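Local coordinates for nuclear and cytoplasmic polyadenylated RNA-binding protein PUB1 (Saccharomyces cerevisiae, PDB 3MD1) that binds polyadenylated RNA with a preference for poly(U), as well as T-rich single-stranded DNA, and is represented here by its second RRM domain, at residues F25-S30 and F50-D55; F2-G7 and L73-A78; V11-E16 and G31-D36; G7-N12 and Q66-R71. All blocks are in the same frame, centred on the assembly; numbering follows the deposited sequence. Where two conformers were deposited one is given.

Contact 1: residues F25-S30 and F50-D55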
loop_
_atom_site.group_PDB
_atom_site.type_symbol
_atom_site.label_atom_id
_atom_site.label_comp_id
_atom_site.label_asym_id
_atom_site.label_seq_id
_atom_site.Cartn_x
_atom_site.Cartn_y
_atom_site.Cartn_z
ATOM N N PHE A 25 -0.896 -7.123 -10.139
ATOM C CA PHE A 25 -1.031 -8.326 -9.342
ATOM C C PHE A 25 -2.423 -8.914 -9.483
ATOM O O PHE A 25 -3.405 -8.157 -9.526
ATOM C CB PHE A 25 -0.719 -8.036 -7.877
ATOM C CG PHE A 25 0.747 -7.933 -7.597
ATOM C CD1 PHE A 25 1.508 -9.077 -7.394
ATOM C CD2 PHE A 25 1.377 -6.691 -7.532
ATOM C CE1 PHE A 25 2.879 -8.987 -7.151
ATOM C CE2 PHE A 25 2.743 -6.599 -7.266
ATOM C CZ PHE A 25 3.496 -7.756 -7.085
ATOM N N PRO A 26 -2.518 -10.257 -9.535
ATOM C CA PRO A 26 -3.827 -10.920 -9.611
ATOM C C PRO A 26 -4.791 -10.415 -8.545
ATOM O O PRO A 26 -4.409 -10.261 -7.377
ATOM C CB PRO A 26 -3.489 -12.391 -9.358
ATOM C CG PRO A 26 -2.105 -12.536 -9.866
ATOM C CD PRO A 26 -1.409 -11.228 -9.636
ATOM N N SER A 27 -6.022 -10.136 -8.972
ATOM C CA SER A 27 -7.114 -9.707 -8.086
ATOM C C SER A 27 -7.056 -8.276 -7.538
ATOM O O SER A 27 -7.910 -7.899 -6.738
ATOM C CB SER A 27 -7.339 -10.718 -6.950
ATOM O OG SER A 27 -7.737 -11.967 -7.494
ATOM N N TYR A 28 -6.067 -7.493 -7.971
ATOM C CA TYR A 28 -5.951 -6.079 -7.592
ATOM C C TYR A 28 -7.217 -5.308 -7.943
ATOM O O TYR A 28 -7.780 -5.474 -9.037
ATOM C CB TYR A 28 -4.744 -5.438 -8.290
ATOM C CG TYR A 28 -4.692 -3.919 -8.223
ATOM C CD1 TYR A 28 -4.048 -3.269 -7.163
ATOM C CD2 TYR A 28 -5.277 -3.130 -9.221
ATOM C CE1 TYR A 28 -3.993 -1.877 -7.102
ATOM C CE2 TYR A 28 -5.225 -1.738 -9.168
ATOM C CZ TYR A 28 -4.579 -1.122 -8.113
ATOM O OH TYR A 28 -4.517 0.240 -8.050
ATOM N N LEU A 29 -7.642 -4.456 -7.016
ATOM C CA LEU A 29 -8.814 -3.608 -7.196
ATOM C C LEU A 29 -8.462 -2.131 -7.225
ATOM O O LEU A 29 -8.913 -1.396 -8.116
ATOM C CB LEU A 29 -9.830 -3.861 -6.080
ATOM C CG LEU A 29 -10.655 -5.143 -6.134
ATOM C CD1 LEU A 29 -11.405 -5.323 -4.819
ATOM C CD2 LEU A 29 -11.637 -5.107 -7.318
ATOM N N SER A 30 -7.683 -1.691 -6.237
ATOM C CA SER A 30 -7.463 -0.263 -6.008
ATOM C C SER A 30 -6.288 0.002 -5.072
ATOM O O SER A 30 -5.828 -0.899 -4.368
ATOM C CB SER A 30 -8.734 0.358 -5.413
ATOM O OG SER A 30 -9.127 -0.359 -4.252
ATOM N N PHE A 50 -7.763 -6.083 -2.769
ATOM C CA PHE A 50 -7.841 -7.263 -3.648
ATOM C C PHE A 50 -9.175 -8.001 -3.491
ATOM O O PHE A 50 -9.808 -7.940 -2.427
ATOM C CB PHE A 50 -6.707 -8.252 -3.331
ATOM C CG PHE A 50 -5.321 -7.705 -3.576
ATOM C CD1 PHE A 50 -4.695 -6.890 -2.635
ATOM C CD2 PHE A 50 -4.630 -8.030 -4.741
ATOM C CE1 PHE A 50 -3.419 -6.383 -2.873
ATOM C CE2 PHE A 50 -3.343 -7.536 -4.976
ATOM C CZ PHE A 50 -2.744 -6.710 -4.042
ATOM N N THR A 51 -9.588 -8.732 -4.531
ATOM C CA THR A 51 -10.817 -9.550 -4.433
ATOM C C THR A 51 -10.586 -10.850 -3.657
ATOM O O THR A 51 -11.524 -11.424 -3.089
ATOM C CB THR A 51 -11.432 -9.906 -5.816
ATOM O OG1 THR A 51 -10.565 -10.795 -6.526
ATOM C CG2 THR A 51 -11.698 -8.669 -6.651
ATOM N N SER A 52 -9.329 -11.291 -3.628
ATOM C CA SER A 52 -8.958 -12.624 -3.166
ATOM C C SER A 52 -7.908 -12.572 -2.055
ATOM O O SER A 52 -6.908 -11.859 -2.173
ATOM C CB SER A 52 -8.413 -13.432 -4.345
ATOM O OG SER A 52 -7.616 -14.522 -3.905
ATOM N N GLN A 53 -8.137 -13.341 -0.991
ATOM C CA GLN A 53 -7.200 -13.389 0.134
ATOM C C GLN A 53 -5.838 -13.955 -0.267
ATOM O O GLN A 53 -4.797 -13.373 0.067
ATOM C CB GLN A 53 -7.771 -14.185 1.309
ATOM C CG GLN A 53 -6.910 -14.108 2.571
ATOM C CD GLN A 53 -7.406 -15.008 3.678
ATOM O OE1 GLN A 53 -8.550 -15.470 3.658
ATOM N NE2 GLN A 53 -6.551 -15.264 4.656
ATOM N N ASP A 54 -5.847 -15.084 -0.977
ATOM C CA ASP A 54 -4.601 -15.719 -1.398
ATOM C C ASP A 54 -3.774 -14.786 -2.279
ATOM O O ASP A 54 -2.549 -14.727 -2.150
ATOM C CB ASP A 54 -4.873 -17.049 -2.118
ATOM C CG ASP A 54 -5.350 -18.148 -1.174
ATOM O OD1 ASP A 54 -5.282 -17.967 0.065
ATOM O OD2 ASP A 54 -5.794 -19.201 -1.680
ATOM N N ASP A 55 -4.456 -14.051 -3.158
ATOM C CA ASP A 55 -3.808 -13.091 -4.050
ATOM C C ASP A 55 -3.269 -11.854 -3.308
ATOM O O ASP A 55 -2.175 -11.366 -3.612
ATOM C CB ASP A 55 -4.768 -12.686 -5.174
ATOM C CG ASP A 55 -4.964 -13.793 -6.211
ATOM O OD1 ASP A 55 -4.045 -14.614 -6.402
ATOM O OD2 ASP A 55 -6.033 -13.838 -6.853
HETATM O O HOH W 1 -1.899 -10.856 -6.282
#
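F50 closes strand 45-50 and pairs with Y28, antiparallel and non-hydrogen-bonded, where the turn entering strand 28-35 of the RRM meets the junction of strand 45-50 with helix 53-63. The F50 ring turns an edge to the type II turn F25-Y28: CD2 of F50 lies 3.5 Å from P26 O, and F25 CB also sits near the ring plane. L4, A56 and A59 touch this ring too, placing it in the core between sheet and helix. At T51 the chain leaves the sheet, and T51 N donates to S27 O over 2.9 Å, in the carbonyl plane and on a lone pair. T51 CG2 meets L29 CD2 at 3.6 Å, the two side chains crossing roughly at right angles. S52 is the N-cap of helix 53-63; its OG, anti to the backbone N (chi1 159°), accepts from D55 N at 3.3 Å. D55 then reaches back to the turn. S27 OG donates to the anti lone pair of D55 OD2 at 2.6 Å, while a water bridges P26 O and D55 O. An alanine in place of D55 would probably loosen the turn from the helix, since the acceptor for S27 OG goes with the carboxylate. A short hydroxyl-carboxylate bond in this place is consistent with D55 being ionised, its charge probably favoured by the helix N-terminus.

Contact 2: residues F2-G7 and L73-A78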
loop_
_atom_site.group_PDB
_atom_site.type_symbol
_atom_site.label_atom_id
_atom_site.label_comp_id
_atom_site.label_asym_id
_atom_site.label_seq_id
_atom_site.Cartn_x
_atom_site.Cartn_y
_atom_site.Cartn_z
ATOM N N PHE A 2 -10.012 -7.977 0.414
ATOM C CA PHE A 2 -8.832 -8.286 1.210
ATOM C C PHE A 2 -7.792 -7.208 0.979
ATOM O O PHE A 2 -7.420 -6.910 -0.159
ATOM C CB PHE A 2 -8.333 -9.701 0.905
ATOM C CG PHE A 2 -9.331 -10.762 1.288
ATOM C CD1 PHE A 2 -9.345 -11.285 2.580
ATOM C CD2 PHE A 2 -10.297 -11.184 0.381
ATOM C CE1 PHE A 2 -10.293 -12.252 2.949
ATOM C CE2 PHE A 2 -11.246 -12.148 0.738
ATOM C CZ PHE A 2 -11.243 -12.677 2.023
ATOM N N ASN A 3 -7.359 -6.605 2.080
ATOM C CA ASN A 3 -6.710 -5.301 2.042
ATOM C C ASN A 3 -5.355 -5.301 2.716
ATOM O O ASN A 3 -5.211 -5.769 3.849
ATOM C CB ASN A 3 -7.603 -4.268 2.737
ATOM C CG ASN A 3 -8.994 -4.216 2.149
ATOM O OD1 ASN A 3 -9.994 -4.448 2.840
ATOM N ND2 ASN A 3 -9.070 -3.924 0.876
ATOM N N LEU A 4 -4.382 -4.741 2.006
ATOM C CA LEU A 4 -3.033 -4.562 2.526
ATOM C C LEU A 4 -2.785 -3.136 3.000
ATOM O O LEU A 4 -3.126 -2.165 2.299
ATOM C CB LEU A 4 -2.018 -4.905 1.453
ATOM C CG LEU A 4 -2.092 -6.306 0.851
ATOM C CD1 LEU A 4 -1.017 -6.424 -0.206
ATOM C CD2 LEU A 4 -1.926 -7.378 1.920
ATOM N N PHE A 5 -2.170 -3.023 4.180
ATOM C CA PHE A 5 -1.575 -1.782 4.655
ATOM C C PHE A 5 -0.148 -1.715 4.142
ATOM O O PHE A 5 0.645 -2.623 4.397
ATOM C CB PHE A 5 -1.576 -1.735 6.183
ATOM C CG PHE A 5 -0.883 -0.525 6.754
ATOM C CD1 PHE A 5 0.500 -0.510 6.980
ATOM C CD2 PHE A 5 -1.621 0.597 7.094
ATOM C CE1 PHE A 5 1.122 0.609 7.518
ATOM C CE2 PHE A 5 -0.998 1.716 7.653
ATOM C CZ PHE A 5 0.372 1.724 7.857
ATOM N N VAL A 6 0.187 -0.631 3.444
ATOM C CA VAL A 6 1.512 -0.482 2.847
ATOM C C VAL A 6 2.201 0.716 3.495
ATOM O O VAL A 6 1.839 1.888 3.228
ATOM C CB VAL A 6 1.439 -0.336 1.300
ATOM C CG1 VAL A 6 2.828 -0.186 0.701
ATOM C CG2 VAL A 6 0.725 -1.523 0.674
ATOM N N GLY A 7 3.154 0.417 4.370
ATOM C CA GLY A 7 3.896 1.443 5.102
ATOM C C GLY A 7 5.281 1.798 4.583
ATOM O O GLY A 7 5.811 1.154 3.662
ATOM N N LEU A 73 9.206 -1.171 1.186
ATOM C CA LEU A 73 7.795 -1.315 1.506
ATOM C C LEU A 73 7.629 -2.159 2.757
ATOM O O LEU A 73 8.227 -3.237 2.873
ATOM C CB LEU A 73 7.053 -1.976 0.340
ATOM C CG LEU A 73 6.999 -1.148 -0.952
ATOM C CD1 LEU A 73 6.705 -2.062 -2.137
ATOM C CD2 LEU A 73 5.976 -0.015 -0.855
ATOM N N ARG A 74 6.803 -1.678 3.682
ATOM C CA ARG A 74 6.525 -2.397 4.929
ATOM C C ARG A 74 5.064 -2.771 4.935
ATOM O O ARG A 74 4.206 -1.930 5.192
ATOM C CB ARG A 74 6.850 -1.525 6.149
ATOM C CG ARG A 74 8.277 -1.079 6.218
ATOM C CD ARG A 74 9.222 -2.241 6.287
ATOM N NE ARG A 74 10.606 -1.776 6.372
ATOM C CZ ARG A 74 11.670 -2.491 6.013
ATOM N NH1 ARG A 74 11.534 -3.717 5.514
ATOM N NH2 ARG A 74 12.886 -1.966 6.137
ATOM N N ILE A 75 4.774 -4.028 4.659
ATOM C CA ILE A 75 3.430 -4.430 4.298
ATOM C C ILE A 75 2.829 -5.381 5.322
ATOM O O ILE A 75 3.504 -6.301 5.795
ATOM C CB ILE A 75 3.419 -5.073 2.870
ATOM C CG1 ILE A 75 4.121 -4.163 1.856
ATOM C CG2 ILE A 75 1.990 -5.326 2.415
ATOM C CD1 ILE A 75 4.342 -4.819 0.485
ATOM N N ASN A 76 1.567 -5.147 5.673
ATOM C CA ASN A 76 0.821 -6.069 6.527
ATOM C C ASN A 76 -0.653 -6.061 6.170
ATOM O O ASN A 76 -1.096 -5.243 5.366
ATOM C CB ASN A 76 1.045 -5.764 8.016
ATOM C CG ASN A 76 0.665 -4.346 8.392
ATOM O OD1 ASN A 76 1.528 -3.498 8.587
ATOM N ND2 ASN A 76 -0.628 -4.086 8.509
ATOM N N TRP A 77 -1.406 -6.997 6.743
ATOM C CA TRP A 77 -2.855 -6.982 6.603
ATOM C C TRP A 77 -3.393 -5.690 7.207
ATOM O O TRP A 77 -2.983 -5.291 8.300
ATOM C CB TRP A 77 -3.474 -8.198 7.308
ATOM C CG TRP A 77 -3.210 -9.471 6.575
ATOM C CD1 TRP A 77 -2.406 -10.502 6.979
ATOM C CD2 TRP A 77 -3.743 -9.852 5.298
ATOM N NE1 TRP A 77 -2.405 -11.497 6.031
ATOM C CE2 TRP A 77 -3.217 -11.129 4.991
ATOM C CE3 TRP A 77 -4.610 -9.237 4.381
ATOM C CZ2 TRP A 77 -3.533 -11.807 3.805
ATOM C CZ3 TRP A 77 -4.929 -9.910 3.196
ATOM C CH2 TRP A 77 -4.384 -11.183 2.921
ATOM N N ALA A 78 -4.294 -5.028 6.490
ATOM C CA ALA A 78 -4.956 -3.844 7.031
ATOM C C ALA A 78 -5.661 -4.186 8.346
ATOM O O ALA A 78 -6.296 -5.240 8.478
ATOM C CB ALA A 78 -5.937 -3.270 6.025
#
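Five backbone hydrogen bonds join strand 2-7 to residues 74-78. F5 and N76 form a hydrogen-bonded pair: F5 N donates to N76 O at 2.7 Å, nearly along the C=O axis, and N76 N returns the bond to F5 O at 3.0 Å, in the carbonyl plane. G7 and R74 repeat the exchange, but here both donors stand above the carbonyl plane, R74 N by 46° over G7 O. A78 N gives an almost straight bond (170°) to N3 O. This is the pairing of the first and last long strands of the RRM fold; the other edge of strand 2-7 bonds to strand 45-50. Strand 2-7 carries most of the RNP2 motif, and the face of F5, with Y45, is the one that binds RNA in RRMs and probably does so here. On this face the N76 amide lies alongside the F5 ring, planes 12° apart, with ND2 3.4 Å from F5 CB. With N76 CG in the crowded position between backbone N and carbonyl carbon, ND2 in this conformer donates to W77 O at 2.7 Å, in the amide's own plane, which sets the turn of the amide. On the face of V6 and I75 the packing is apolar: V6 CG1 touches L73 CD2 at 3.5 Å. L4 CD2 lies over one face of the W77 indole, toward its rim, and F2 CB approaches W77 CZ3.

Contact 3: residues V11-E16 and G31-D36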
loop_
_atom_site.group_PDB
_atom_site.type_symbol
_atom_site.label_atom_id
_atom_site.label_comp_id
_atom_site.label_asym_id
_atom_site.label_seq_id
_atom_site.Cartn_x
_atom_site.Cartn_y
_atom_site.Cartn_z
ATOM N N VAL A 11 7.338 10.244 1.197
ATOM C CA VAL A 11 6.273 11.260 1.110
ATOM C C VAL A 11 6.010 11.772 -0.313
ATOM O O VAL A 11 4.982 12.426 -0.552
ATOM C CB VAL A 11 6.494 12.468 2.056
ATOM C CG1 VAL A 11 6.271 12.052 3.530
ATOM C CG2 VAL A 11 7.863 13.106 1.824
ATOM N N ASN A 12 6.923 11.482 -1.245
ATOM C CA ASN A 12 6.715 11.817 -2.657
ATOM C C ASN A 12 5.894 10.773 -3.423
ATOM O O ASN A 12 5.625 10.944 -4.610
ATOM C CB ASN A 12 8.049 12.117 -3.372
ATOM C CG ASN A 12 8.854 10.855 -3.714
ATOM O OD1 ASN A 12 8.476 9.732 -3.373
ATOM N ND2 ASN A 12 9.976 11.047 -4.389
ATOM N N VAL A 13 5.491 9.698 -2.742
ATOM C CA VAL A 13 4.672 8.681 -3.393
ATOM C C VAL A 13 3.216 9.126 -3.379
ATOM O O VAL A 13 2.619 9.286 -2.312
ATOM C CB VAL A 13 4.825 7.287 -2.724
ATOM C CG1 VAL A 13 3.760 6.327 -3.225
ATOM C CG2 VAL A 13 6.225 6.716 -2.997
ATOM N N ASP A 14 2.662 9.358 -4.567
ATOM C CA ASP A 14 1.248 9.705 -4.689
ATOM C C ASP A 14 0.436 8.478 -5.107
ATOM O O ASP A 14 0.991 7.378 -5.248
ATOM C CB ASP A 14 1.047 10.875 -5.672
ATOM C CG ASP A 14 1.674 10.627 -7.032
ATOM O OD1 ASP A 14 2.129 9.491 -7.322
ATOM O OD2 ASP A 14 1.715 11.588 -7.830
ATOM N N ASP A 15 -0.874 8.660 -5.284
ATOM C CA ASP A 15 -1.753 7.551 -5.655
ATOM C C ASP A 15 -1.260 6.853 -6.918
ATOM O O ASP A 15 -1.206 5.630 -6.965
ATOM C CB ASP A 15 -3.192 8.031 -5.869
ATOM C CG ASP A 15 -3.923 8.305 -4.566
ATOM O OD1 ASP A 15 -3.432 7.876 -3.501
ATOM O OD2 ASP A 15 -5.000 8.946 -4.616
ATOM N N GLU A 16 -0.891 7.643 -7.927
ATOM C CA GLU A 16 -0.399 7.102 -9.199
ATOM C C GLU A 16 0.807 6.177 -9.017
ATOM O O GLU A 16 0.843 5.077 -9.572
ATOM C CB GLU A 16 -0.065 8.234 -10.175
ATOM C CG GLU A 16 0.332 7.778 -11.574
ATOM C CD GLU A 16 0.820 8.927 -12.437
ATOM O OE1 GLU A 16 1.513 8.667 -13.442
ATOM O OE2 GLU A 16 0.512 10.093 -12.108
ATOM N N GLY A 31 -5.804 1.241 -5.073
ATOM C CA GLY A 31 -4.789 1.690 -4.108
ATOM C C GLY A 31 -4.951 3.153 -3.728
ATOM O O GLY A 31 -5.369 3.965 -4.556
ATOM N N HIS A 32 -4.635 3.492 -2.475
ATOM C CA HIS A 32 -4.731 4.883 -1.979
ATOM C C HIS A 32 -3.602 5.226 -1.024
ATOM O O HIS A 32 -3.305 4.461 -0.099
ATOM C CB HIS A 32 -6.036 5.123 -1.206
ATOM C CG HIS A 32 -7.269 4.957 -2.019
ATOM N ND1 HIS A 32 -7.967 3.770 -2.075
ATOM C CD2 HIS A 32 -7.944 5.832 -2.798
ATOM C CE1 HIS A 32 -9.016 3.919 -2.863
ATOM N NE2 HIS A 32 -9.031 5.163 -3.307
ATOM N N VAL A 33 -2.996 6.392 -1.224
ATOM C CA VAL A 33 -2.040 6.916 -0.263
ATOM C C VAL A 33 -2.794 7.769 0.741
ATOM O O VAL A 33 -3.574 8.642 0.348
ATOM C CB VAL A 33 -0.936 7.774 -0.935
ATOM C CG1 VAL A 33 -0.040 8.408 0.105
ATOM C CG2 VAL A 33 -0.107 6.942 -1.880
ATOM N N MET A 34 -2.566 7.518 2.028
ATOM C CA MET A 34 -3.170 8.321 3.096
ATOM C C MET A 34 -2.478 9.653 3.297
ATOM O O MET A 34 -1.254 9.756 3.292
ATOM C CB MET A 34 -3.194 7.559 4.419
ATOM C CG MET A 34 -3.892 6.239 4.317
ATOM S SD MET A 34 -5.534 6.459 3.647
ATOM C CE MET A 34 -6.316 7.231 5.052
ATOM N N TRP A 35 -3.280 10.692 3.483
ATOM C CA TRP A 35 -2.725 12.018 3.714
ATOM C C TRP A 35 -3.532 12.723 4.782
ATOM O O TRP A 35 -4.704 12.389 5.023
ATOM C CB TRP A 35 -2.678 12.849 2.429
ATOM C CG TRP A 35 -3.988 12.948 1.694
ATOM C CD1 TRP A 35 -4.540 12.010 0.865
ATOM C CD2 TRP A 35 -4.875 14.066 1.682
ATOM N NE1 TRP A 35 -5.731 12.473 0.354
ATOM C CE2 TRP A 35 -5.963 13.731 0.844
ATOM C CE3 TRP A 35 -4.865 15.317 2.311
ATOM C CZ2 TRP A 35 -7.021 14.608 0.605
ATOM C CZ3 TRP A 35 -5.913 16.189 2.081
ATOM C CH2 TRP A 35 -6.985 15.823 1.240
ATOM N N ASP A 36 -2.872 13.670 5.437
ATOM C CA ASP A 36 -3.435 14.374 6.581
ATOM C C ASP A 36 -4.386 15.467 6.081
ATOM O O ASP A 36 -3.949 16.433 5.453
ATOM C CB ASP A 36 -2.290 14.979 7.386
ATOM C CG ASP A 36 -2.754 15.725 8.620
ATOM O OD1 ASP A 36 -3.864 16.295 8.641
ATOM O OD2 ASP A 36 -1.981 15.750 9.600
HETATM O O HOH W 2 -3.385 10.590 -1.858
#
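In the RRM fold the helix that follows the first strand packs against the sheet, and here its N-terminal turn is tied to the outer strand 28-35. D14 is the N-cap of helix 15-22, its OD1 also bonded to T17 OG1; D15, one residue on, makes the polar link to the strand. With CG anti to the carbonyl carbon (chi1 -76°), the D15 carboxylate swings over to the strand, where OD1 accepts from V33 N at 2.8 Å. The bond is essentially straight, 176° at the hydrogen, and comes in nearly along the C-O axis of the carboxylate. A water donates to the same OD1, at 3.2 Å, and to V33 O, at 2.9 Å, so both backbone polar atoms of V33 are bound. The V33 side chain packs against the backbone of the loop: CG2 sits 3.6 Å from D14 O and approaches V13 CG1 at 4.1 Å, the two valines crossing at about a right angle. L18 touches both valines. An alanine at D15 would probably weaken the hold of the helix start on the strand, because V33 N loses its acceptor and the water one of its partners. G31 O bonds to R19 NE, and D15 OD2 has a long, weak ion pair with R19 NH2. Together with the N-terminus of the helix, that arginine would favour a charged D15.

Contact 4: residues G7-N12 and Q66-R71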
loop_
_atom_site.group_PDB
_atom_site.type_symbol
_atom_site.label_atom_id
_atom_site.label_comp_id
_atom_site.label_asym_id
_atom_site.label_seq_id
_atom_site.Cartn_x
_atom_site.Cartn_y
_atom_site.Cartn_z
ATOM N N GLY A 7 3.154 0.417 4.370
ATOM C CA GLY A 7 3.896 1.443 5.102
ATOM C C GLY A 7 5.281 1.798 4.583
ATOM O O GLY A 7 5.811 1.154 3.662
ATOM N N ASP A 8 5.882 2.793 5.235
ATOM C CA ASP A 8 7.218 3.278 4.900
ATOM C C ASP A 8 7.274 3.834 3.491
ATOM O O ASP A 8 8.232 3.589 2.760
ATOM C CB ASP A 8 8.274 2.175 5.081
ATOM C CG ASP A 8 9.683 2.707 5.006
ATOM O OD1 ASP A 8 9.933 3.813 5.542
ATOM O OD2 ASP A 8 10.547 2.006 4.418
ATOM N N LEU A 9 6.237 4.584 3.118
ATOM C CA LEU A 9 6.214 5.222 1.810
ATOM C C LEU A 9 6.969 6.537 1.889
ATOM O O LEU A 9 6.775 7.319 2.820
ATOM C CB LEU A 9 4.778 5.481 1.331
ATOM C CG LEU A 9 3.839 4.293 1.104
ATOM C CD1 LEU A 9 2.450 4.757 0.633
ATOM C CD2 LEU A 9 4.439 3.330 0.099
ATOM N N ASN A 10 7.842 6.764 0.913
ATOM C CA ASN A 10 8.375 8.097 0.655
ATOM C C ASN A 10 7.210 9.082 0.562
ATOM O O ASN A 10 6.194 8.779 -0.071
ATOM C CB ASN A 10 9.150 8.074 -0.663
ATOM C CG ASN A 10 10.035 9.302 -0.861
ATOM O OD1 ASN A 10 9.629 10.435 -0.595
ATOM N ND2 ASN A 10 11.240 9.076 -1.355
ATOM N N VAL A 11 7.338 10.244 1.197
ATOM C CA VAL A 11 6.273 11.260 1.110
ATOM C C VAL A 11 6.010 11.772 -0.313
ATOM O O VAL A 11 4.982 12.426 -0.552
ATOM C CB VAL A 11 6.494 12.468 2.056
ATOM C CG1 VAL A 11 6.271 12.052 3.530
ATOM C CG2 VAL A 11 7.863 13.106 1.824
ATOM N N ASN A 12 6.923 11.482 -1.245
ATOM C CA ASN A 12 6.715 11.817 -2.657
ATOM C C ASN A 12 5.894 10.773 -3.423
ATOM O O ASN A 12 5.625 10.944 -4.610
ATOM C CB ASN A 12 8.049 12.117 -3.372
ATOM C CG ASN A 12 8.854 10.855 -3.714
ATOM O OD1 ASN A 12 8.476 9.732 -3.373
ATOM N ND2 ASN A 12 9.976 11.047 -4.389
ATOM N N GLN A 66 10.559 -4.631 -0.590
ATOM C CA GLN A 66 11.073 -4.196 -1.885
ATOM C C GLN A 66 11.044 -2.680 -1.913
ATOM O O GLN A 66 10.198 -2.061 -1.275
ATOM C CB GLN A 66 10.261 -4.795 -3.041
ATOM C CG GLN A 66 10.153 -6.325 -3.000
ATOM C CD GLN A 66 11.439 -7.063 -3.350
ATOM O OE1 GLN A 66 11.501 -8.297 -3.249
ATOM N NE2 GLN A 66 12.462 -6.323 -3.757
ATOM N N ASP A 67 11.991 -2.078 -2.622
ATOM C CA ASP A 67 12.094 -0.612 -2.654
ATOM C C ASP A 67 11.122 0.071 -3.607
ATOM O O ASP A 67 10.950 -0.341 -4.753
ATOM C CB ASP A 67 13.529 -0.173 -2.968
ATOM C CG ASP A 67 14.420 -0.127 -1.729
ATOM O OD1 ASP A 67 13.962 -0.507 -0.628
ATOM O OD2 ASP A 67 15.578 0.297 -1.859
ATOM N N LEU A 68 10.496 1.134 -3.113
ATOM C CA LEU A 68 9.718 2.040 -3.940
ATOM C C LEU A 68 10.211 3.441 -3.628
ATOM O O LEU A 68 10.216 3.850 -2.472
ATOM C CB LEU A 68 8.228 1.919 -3.616
ATOM C CG LEU A 68 7.313 2.897 -4.365
ATOM C CD1 LEU A 68 7.360 2.659 -5.878
ATOM C CD2 LEU A 68 5.897 2.771 -3.808
ATOM N N ASN A 69 10.645 4.171 -4.665
ATOM C CA ASN A 69 11.214 5.506 -4.470
ATOM C C ASN A 69 12.224 5.540 -3.315
ATOM O O ASN A 69 12.218 6.453 -2.494
ATOM C CB ASN A 69 10.110 6.560 -4.281
ATOM C CG ASN A 69 9.308 6.815 -5.553
ATOM O OD1 ASN A 69 9.424 6.083 -6.540
ATOM N ND2 ASN A 69 8.499 7.868 -5.536
ATOM N N GLY A 70 13.084 4.525 -3.259
ATOM C CA GLY A 70 14.206 4.508 -2.333
ATOM C C GLY A 70 13.915 4.003 -0.932
ATOM O O GLY A 70 14.818 3.969 -0.086
ATOM N N ARG A 71 12.664 3.608 -0.685
ATOM C CA ARG A 71 12.236 3.158 0.637
ATOM C C ARG A 71 11.641 1.755 0.597
ATOM O O ARG A 71 10.811 1.458 -0.276
ATOM C CB ARG A 71 11.201 4.128 1.213
ATOM C CG ARG A 71 11.720 5.550 1.454
ATOM C CD ARG A 71 12.377 5.727 2.822
ATOM N NE ARG A 71 11.388 5.740 3.906
ATOM C CZ ARG A 71 10.656 6.801 4.244
ATOM N NH1 ARG A 71 9.782 6.711 5.235
ATOM N NH2 ARG A 71 10.804 7.957 3.594
HETATM O O HOH W 3 8.135 2.116 0.414
HETATM O O HOH W 4 7.634 8.688 4.975
HETATM O O HOH W 5 8.047 4.501 -0.971
HETATM O O HOH W 6 9.544 10.369 3.055
#
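R71 folds its guanidinium across the backbone of the loop that follows strand 2-7, one face over L9 and N10 and one edge turned to D8. Bends at chi2 and chi3 (-87° and -73°) bring the group back over the loop. NE and NH1 then grip one oxygen side-on, each 2.9 Å from D8 OD1; that oxygen lies in the guanidinium plane but is met from above the carboxylate plane, the two planes being 54° apart. Waters extend the grip: one bridges R71 NH1 to L9 O, another R71 NH2 to V11 N. A third links D8 O with R71 O. The type I' turn L68-R71 carries N69 at its tip, facing two asparagines of the loop. N10 ND2 donates to N69 O at 3.0 Å, in the carbonyl plane, and N69 ND2 donates to N12 OD1 at 2.9 Å, from above that amide's carbonyl plane. N10 OD1 accepts from N12 N at 3.0 Å, an Asx turn that shapes the loop before helix 15-22. Beneath the polar layer L9 CD2 meets L68 CD2 at 4.2 Å, at the border of the hydrophobic core. Thus the loop between the first strand and first helix of the RRM is joined to the hairpin of strands 67-68 and 71-77 mostly by side-chain amides, one salt bridge and water. At the surface solvent would probably screen the charges, so the directed two-nitrogen grip is likely to matter as much.

How the contacts relate
Contact 2 lies nearest the middle of the domain and is the one made of regular strand pairing, with apolar packing on one face; contacts 1 and 4 are surface contacts on opposite sides of the chain's centre, and contact 3 is partly buried. Contacts 1 and 3 share strand 28-35: in each, an aspartate in the first turn of a helix takes a hydrogen bond, from a serine hydroxyl in contact 1 and from a backbone N-H in contact 3. Contact 4 relies on amides, a salt bridge and waters. It shares G7 with contact 2 and V11 and N12 with contact 3, while F2 bonds to F50, joining contacts 1 and 2.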